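Long-range contact in UDP-N-acetylenolpyruvoylglucosamine reductase (Listeria monocytogenes, PDB 3TX1), which probably catalyses, with FAD as cofactor, the NADPH-dependent reduction of UDP-N-acetylenolpyruvoylglucosamine to UDP-N-acetylmuramate in peptidoglycan synthesis: residues E65-N77 and A172-L184. Sequence-based numbering, arbitrary orientation.
Sequences EEAQEVVAYCHQN and ATVLTQTGELKKL
Gly-179, the last residue of a type I turn that begins at Thr-176, meets Ala-72 on helix 65-76 with their CA atoms 4.5 Å apart, and the helix runs at 37° to strand 172-175. A β-hairpin can thus dock on a helix through its connecting turn, which Gly-179 closes with a positive phi, a conformation glycine adopts readily. Beside it, Val-71 divides its branches: CG1, anti to the backbone N (chi1 164°), lies 3.6 Å from the Gly-179 CA, while CG2 turns to Leu-175 CD1. Leu-175 also brings both methyls against the Gln-68 CG, 3.6 Å from CD2, the two side chains crossing at about a right angle. Extended beyond CG, Gln-68 carries its amide to the hairpin, and NE2 donates to Gly-179 O (3.2 Å, N-H...O angle 161°) within the carbonyl plane; the Leu-181 methyl CD1 lies against this amide. Toward the helix C-terminus, the Thr-178 CA sits over one face of the His-75 ring, 4.2 Å from its centroid, a CH-pi contact. A water bridges the carbonyls of Val-71 and Gln-177. Within the FAD-binding domain, helix 64-76, which packs through Val-71 on Leu-102 of strand 100-103 in the mixed sheet, is thereby joined to the hairpin of the antiparallel sheet, where Leu-175 packs on Ile-204 and Leu-206 of strand 204-214.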
loop_
_atom_site.group_PDB
_atom_site.type_symbol
_atom_site.label_atom_id
_atom_site.label_comp_id
_atom_site.label_asym_id
_atom_site.label_seq_id
_atom_site.Cartn_x
_atom_site.Cartn_y
_atom_site.Cartn_z
ATOM N N GLU A 65 -8.997 -20.407 -1.058
ATOM C CA GLU A 65 -10.363 -20.771 -1.435
ATOM C C GLU A 65 -11.335 -19.833 -0.752
ATOM O O GLU A 65 -12.325 -19.402 -1.370
ATOM C CB GLU A 65 -10.649 -22.226 -1.095
ATOM C CG GLU A 65 -12.066 -22.674 -1.324
ATOM C CD GLU A 65 -12.466 -22.864 -2.791
ATOM O OE1 GLU A 65 -11.637 -23.217 -3.647
ATOM O OE2 GLU A 65 -13.671 -22.711 -3.080
ATOM N N GLU A 66 -11.042 -19.487 0.506
ATOM C CA GLU A 66 -11.887 -18.544 1.230
ATOM C C GLU A 66 -11.911 -17.225 0.493
ATOM O O GLU A 66 -12.964 -16.602 0.347
ATOM C CB GLU A 66 -11.401 -18.330 2.649
ATOM C CG GLU A 66 -11.683 -19.492 3.586
ATOM C CD GLU A 66 -11.435 -19.185 5.074
ATOM O OE1 GLU A 66 -10.864 -18.141 5.467
ATOM O OE2 GLU A 66 -11.839 -20.021 5.890
ATOM N N ALA A 67 -10.757 -16.796 -0.005
ATOM C CA ALA A 67 -10.736 -15.510 -0.692
ATOM C C ALA A 67 -11.621 -15.580 -1.932
ATOM O O ALA A 67 -12.326 -14.626 -2.235
ATOM C CB ALA A 67 -9.315 -15.054 -1.023
ATOM N N GLN A 68 -11.605 -16.733 -2.594
ATOM C CA GLN A 68 -12.352 -16.996 -3.805
ATOM C C GLN A 68 -13.853 -16.945 -3.621
ATOM O O GLN A 68 -14.570 -16.283 -4.360
ATOM C CB GLN A 68 -11.987 -18.369 -4.335
ATOM C CG GLN A 68 -10.620 -18.365 -4.987
ATOM C CD GLN A 68 -10.291 -19.669 -5.672
ATOM O OE1 GLN A 68 -9.911 -20.644 -5.014
ATOM N NE2 GLN A 68 -10.425 -19.701 -7.001
ATOM N N GLU A 69 -14.328 -17.642 -2.616
ATOM C CA GLU A 69 -15.719 -17.676 -2.377
ATOM C C GLU A 69 -16.271 -16.277 -2.126
ATOM O O GLU A 69 -17.355 -15.924 -2.620
ATOM C CB GLU A 69 -15.999 -18.616 -1.216
ATOM C CG GLU A 69 -15.695 -20.064 -1.567
ATOM C CD GLU A 69 -15.928 -20.995 -0.396
ATOM O OE1 GLU A 69 -15.276 -20.702 0.634
ATOM O OE2 GLU A 69 -16.737 -21.992 -0.508
ATOM N N VAL A 70 -15.513 -15.459 -1.415
ATOM C CA VAL A 70 -15.999 -14.130 -1.055
ATOM C C VAL A 70 -16.003 -13.191 -2.255
ATOM O O VAL A 70 -16.990 -12.473 -2.483
ATOM C CB VAL A 70 -15.227 -13.565 0.157
ATOM C CG1 VAL A 70 -15.650 -12.147 0.484
ATOM C CG2 VAL A 70 -15.425 -14.471 1.366
ATOM N N VAL A 71 -14.929 -13.242 -3.043
ATOM C CA VAL A 71 -14.826 -12.455 -4.262
ATOM C C VAL A 71 -15.912 -12.838 -5.227
ATOM O O VAL A 71 -16.545 -11.973 -5.830
ATOM C CB VAL A 71 -13.471 -12.642 -4.966
ATOM C CG1 VAL A 71 -13.498 -12.139 -6.408
ATOM C CG2 VAL A 71 -12.402 -11.914 -4.202
ATOM N N ALA A 72 -16.150 -14.128 -5.369
ATOM C CA ALA A 72 -17.195 -14.580 -6.284
ATOM C C ALA A 72 -18.551 -14.140 -5.779
ATOM O O ALA A 72 -19.349 -13.611 -6.543
ATOM C CB ALA A 72 -17.159 -16.083 -6.464
ATOM N N TYR A 73 -18.782 -14.308 -4.479
ATOM C CA TYR A 73 -20.062 -13.967 -3.886
ATOM C C TYR A 73 -20.403 -12.505 -4.107
ATOM O O TYR A 73 -21.538 -12.183 -4.498
ATOM C CB TYR A 73 -20.073 -14.299 -2.394
ATOM C CG TYR A 73 -21.369 -13.999 -1.706
ATOM C CD1 TYR A 73 -22.313 -14.992 -1.484
ATOM C CD2 TYR A 73 -21.661 -12.726 -1.284
ATOM C CE1 TYR A 73 -23.521 -14.719 -0.852
ATOM C CE2 TYR A 73 -22.851 -12.430 -0.651
ATOM C CZ TYR A 73 -23.782 -13.427 -0.436
ATOM O OH TYR A 73 -24.966 -13.100 0.199
ATOM N N CYS A 74 -19.424 -11.628 -3.864
ATOM C CA CYS A 74 -19.624 -10.186 -4.025
ATOM C C CYS A 74 -19.841 -9.790 -5.464
ATOM O O CYS A 74 -20.667 -8.888 -5.747
ATOM C CB CYS A 74 -18.459 -9.408 -3.452
ATOM S SG CYS A 74 -18.481 -9.485 -1.659
ATOM N N HIS A 75 -19.090 -10.444 -6.360
ATOM C CA HIS A 75 -19.260 -10.223 -7.783
ATOM C C HIS A 75 -20.661 -10.552 -8.149
ATOM O O HIS A 75 -21.391 -9.679 -8.576
ATOM C CB HIS A 75 -18.322 -11.074 -8.603
ATOM C CG HIS A 75 -18.386 -10.786 -10.085
ATOM N ND1 HIS A 75 -17.676 -9.805 -10.662
ATOM C CD2 HIS A 75 -19.098 -11.398 -11.103
ATOM C CE1 HIS A 75 -17.914 -9.788 -11.982
ATOM N NE2 HIS A 75 -18.781 -10.766 -12.255
ATOM N N GLN A 76 -21.080 -11.792 -7.922
ATOM C CA GLN A 76 -22.427 -12.273 -8.318
ATOM C C GLN A 76 -23.589 -11.484 -7.774
ATOM O O GLN A 76 -24.643 -11.427 -8.402
ATOM C CB GLN A 76 -22.622 -13.738 -7.956
ATOM C CG GLN A 76 -21.803 -14.659 -8.826
ATOM C CD GLN A 76 -21.772 -16.094 -8.338
ATOM O OE1 GLN A 76 -20.747 -16.767 -8.441
ATOM N NE2 GLN A 76 -22.875 -16.558 -7.773
ATOM N N ASN A 77 -23.410 -10.910 -6.592
ATOM C CA ASN A 77 -24.463 -10.118 -5.970
ATOM C C ASN A 77 -24.263 -8.634 -6.227
ATOM O O ASN A 77 -24.942 -7.798 -5.625
ATOM C CB ASN A 77 -24.499 -10.394 -4.473
ATOM C CG ASN A 77 -24.945 -11.804 -4.162
ATOM O OD1 ASN A 77 -24.180 -12.610 -3.616
ATOM N ND2 ASN A 77 -26.171 -12.128 -4.547
ATOM N N ALA A 172 3.035 -14.075 -10.464
ATOM C CA ALA A 172 2.064 -13.759 -9.432
ATOM C C ALA A 172 0.831 -14.646 -9.535
ATOM O O ALA A 172 0.409 -15.033 -10.646
ATOM C CB ALA A 172 1.653 -12.309 -9.539
ATOM N N THR A 173 0.275 -14.984 -8.370
ATOM C CA THR A 173 -0.997 -15.687 -8.326
ATOM C C THR A 173 -2.061 -14.648 -8.019
ATOM O O THR A 173 -1.949 -13.893 -7.062
ATOM C CB THR A 173 -1.062 -16.747 -7.234
ATOM O OG1 THR A 173 0.053 -17.619 -7.365
ATOM C CG2 THR A 173 -2.356 -17.553 -7.368
ATOM N N VAL A 174 -3.125 -14.668 -8.784
ATOM C CA VAL A 174 -4.108 -13.652 -8.673
ATOM C C VAL A 174 -5.569 -14.150 -8.779
ATOM O O VAL A 174 -5.827 -15.278 -9.210
ATOM C CB VAL A 174 -3.754 -12.652 -9.780
ATOM C CG1 VAL A 174 -4.934 -12.297 -10.664
ATOM C CG2 VAL A 174 -3.032 -11.457 -9.213
ATOM N N LEU A 175 -6.509 -13.310 -8.350
ATOM C CA LEU A 175 -7.931 -13.576 -8.507
ATOM C C LEU A 175 -8.549 -12.530 -9.388
ATOM O O LEU A 175 -8.413 -11.331 -9.166
ATOM C CB LEU A 175 -8.687 -13.616 -7.173
ATOM C CG LEU A 175 -8.457 -14.782 -6.173
ATOM C CD1 LEU A 175 -9.540 -14.774 -5.103
ATOM C CD2 LEU A 175 -8.407 -16.160 -6.810
ATOM N N THR A 176 -9.231 -12.992 -10.413
ATOM C CA THR A 176 -9.951 -12.095 -11.290
ATOM C C THR A 176 -11.211 -11.656 -10.544
ATOM O O THR A 176 -11.598 -12.251 -9.525
ATOM C CB THR A 176 -10.313 -12.786 -12.607
ATOM O OG1 THR A 176 -11.311 -13.780 -12.367
ATOM C CG2 THR A 176 -9.083 -13.457 -13.211
ATOM N N GLN A 177 -11.861 -10.618 -11.052
ATOM C CA GLN A 177 -13.054 -10.096 -10.392
ATOM C C GLN A 177 -14.167 -11.120 -10.245
ATOM O O GLN A 177 -15.044 -10.968 -9.385
ATOM C CB GLN A 177 -13.563 -8.841 -11.088
ATOM C CG GLN A 177 -12.789 -7.568 -10.757
ATOM C CD GLN A 177 -13.527 -6.311 -11.223
ATOM O OE1 GLN A 177 -14.428 -6.375 -12.070
ATOM N NE2 GLN A 177 -13.155 -5.166 -10.663
ATOM N N THR A 178 -14.139 -12.166 -11.072
ATOM C CA THR A 178 -15.175 -13.188 -10.967
ATOM C C THR A 178 -14.817 -14.201 -9.876
ATOM O O THR A 178 -15.659 -14.999 -9.478
ATOM C CB THR A 178 -15.447 -13.933 -12.288
ATOM O OG1 THR A 178 -14.391 -14.848 -12.540
ATOM C CG2 THR A 178 -15.593 -12.994 -13.461
ATOM N N GLY A 179 -13.585 -14.154 -9.367
ATOM C CA GLY A 179 -13.180 -15.120 -8.353
ATOM C C GLY A 179 -12.227 -16.226 -8.793
ATOM O O GLY A 179 -11.746 -16.968 -7.939
ATOM N N GLU A 180 -11.900 -16.328 -10.085
ATOM C CA GLU A 180 -11.013 -17.412 -10.561
ATOM C C GLU A 180 -9.528 -17.188 -10.320
ATOM O O GLU A 180 -9.071 -16.082 -10.510
ATOM C CB GLU A 180 -11.159 -17.614 -12.073
ATOM C CG GLU A 180 -12.590 -17.614 -12.563
ATOM C CD GLU A 180 -12.813 -18.378 -13.866
ATOM O OE1 GLU A 180 -11.883 -19.049 -14.370
ATOM O OE2 GLU A 180 -13.959 -18.343 -14.349
ATOM N N LEU A 181 -8.766 -18.220 -9.949
ATOM C CA LEU A 181 -7.325 -18.037 -9.907
ATOM C C LEU A 181 -6.774 -17.851 -11.306
ATOM O O LEU A 181 -7.279 -18.391 -12.277
ATOM C CB LEU A 181 -6.538 -19.208 -9.331
ATOM C CG LEU A 181 -6.415 -19.537 -7.856
ATOM C CD1 LEU A 181 -7.441 -20.615 -7.530
ATOM C CD2 LEU A 181 -5.036 -20.121 -7.673
ATOM N N LYS A 182 -5.694 -17.102 -11.388
ATOM C CA LYS A 182 -5.017 -16.926 -12.631
ATOM C C LYS A 182 -3.565 -16.782 -12.215
ATOM O O LYS A 182 -3.239 -15.930 -11.385
ATOM C CB LYS A 182 -5.544 -15.703 -13.387
ATOM C CG LYS A 182 -4.936 -15.590 -14.767
ATOM C CD LYS A 182 -5.419 -14.397 -15.569
ATOM C CE LYS A 182 -5.011 -14.553 -17.027
ATOM N NZ LYS A 182 -5.721 -15.715 -17.645
ATOM N N LYS A 183 -2.727 -17.679 -12.728
ATOM C CA LYS A 183 -1.281 -17.675 -12.483
ATOM C C LYS A 183 -0.622 -16.862 -13.593
ATOM O O LYS A 183 -0.763 -17.189 -14.767
ATOM C CB LYS A 183 -0.745 -19.113 -12.407
ATOM C CG LYS A 183 -0.842 -19.716 -11.010
ATOM C CD LYS A 183 -0.784 -21.234 -11.013
ATOM C CE LYS A 183 0.041 -21.809 -9.850
ATOM N NZ LYS A 183 -0.334 -21.338 -8.489
ATOM N N LEU A 184 0.069 -15.785 -13.237
ATOM C CA LEU A 184 0.652 -14.897 -14.261
ATOM C C LEU A 184 2.153 -14.998 -14.400
ATOM O O LEU A 184 2.834 -15.377 -13.460
ATOM C CB LEU A 184 0.277 -13.435 -13.993
ATOM C CG LEU A 184 -1.184 -13.012 -14.097
ATOM C CD1 LEU A 184 -1.349 -11.616 -13.530
ATOM C CD2 LEU A 184 -1.689 -13.075 -15.528
HETATM O O HOH W 1 -15.721 -9.106 -7.225
#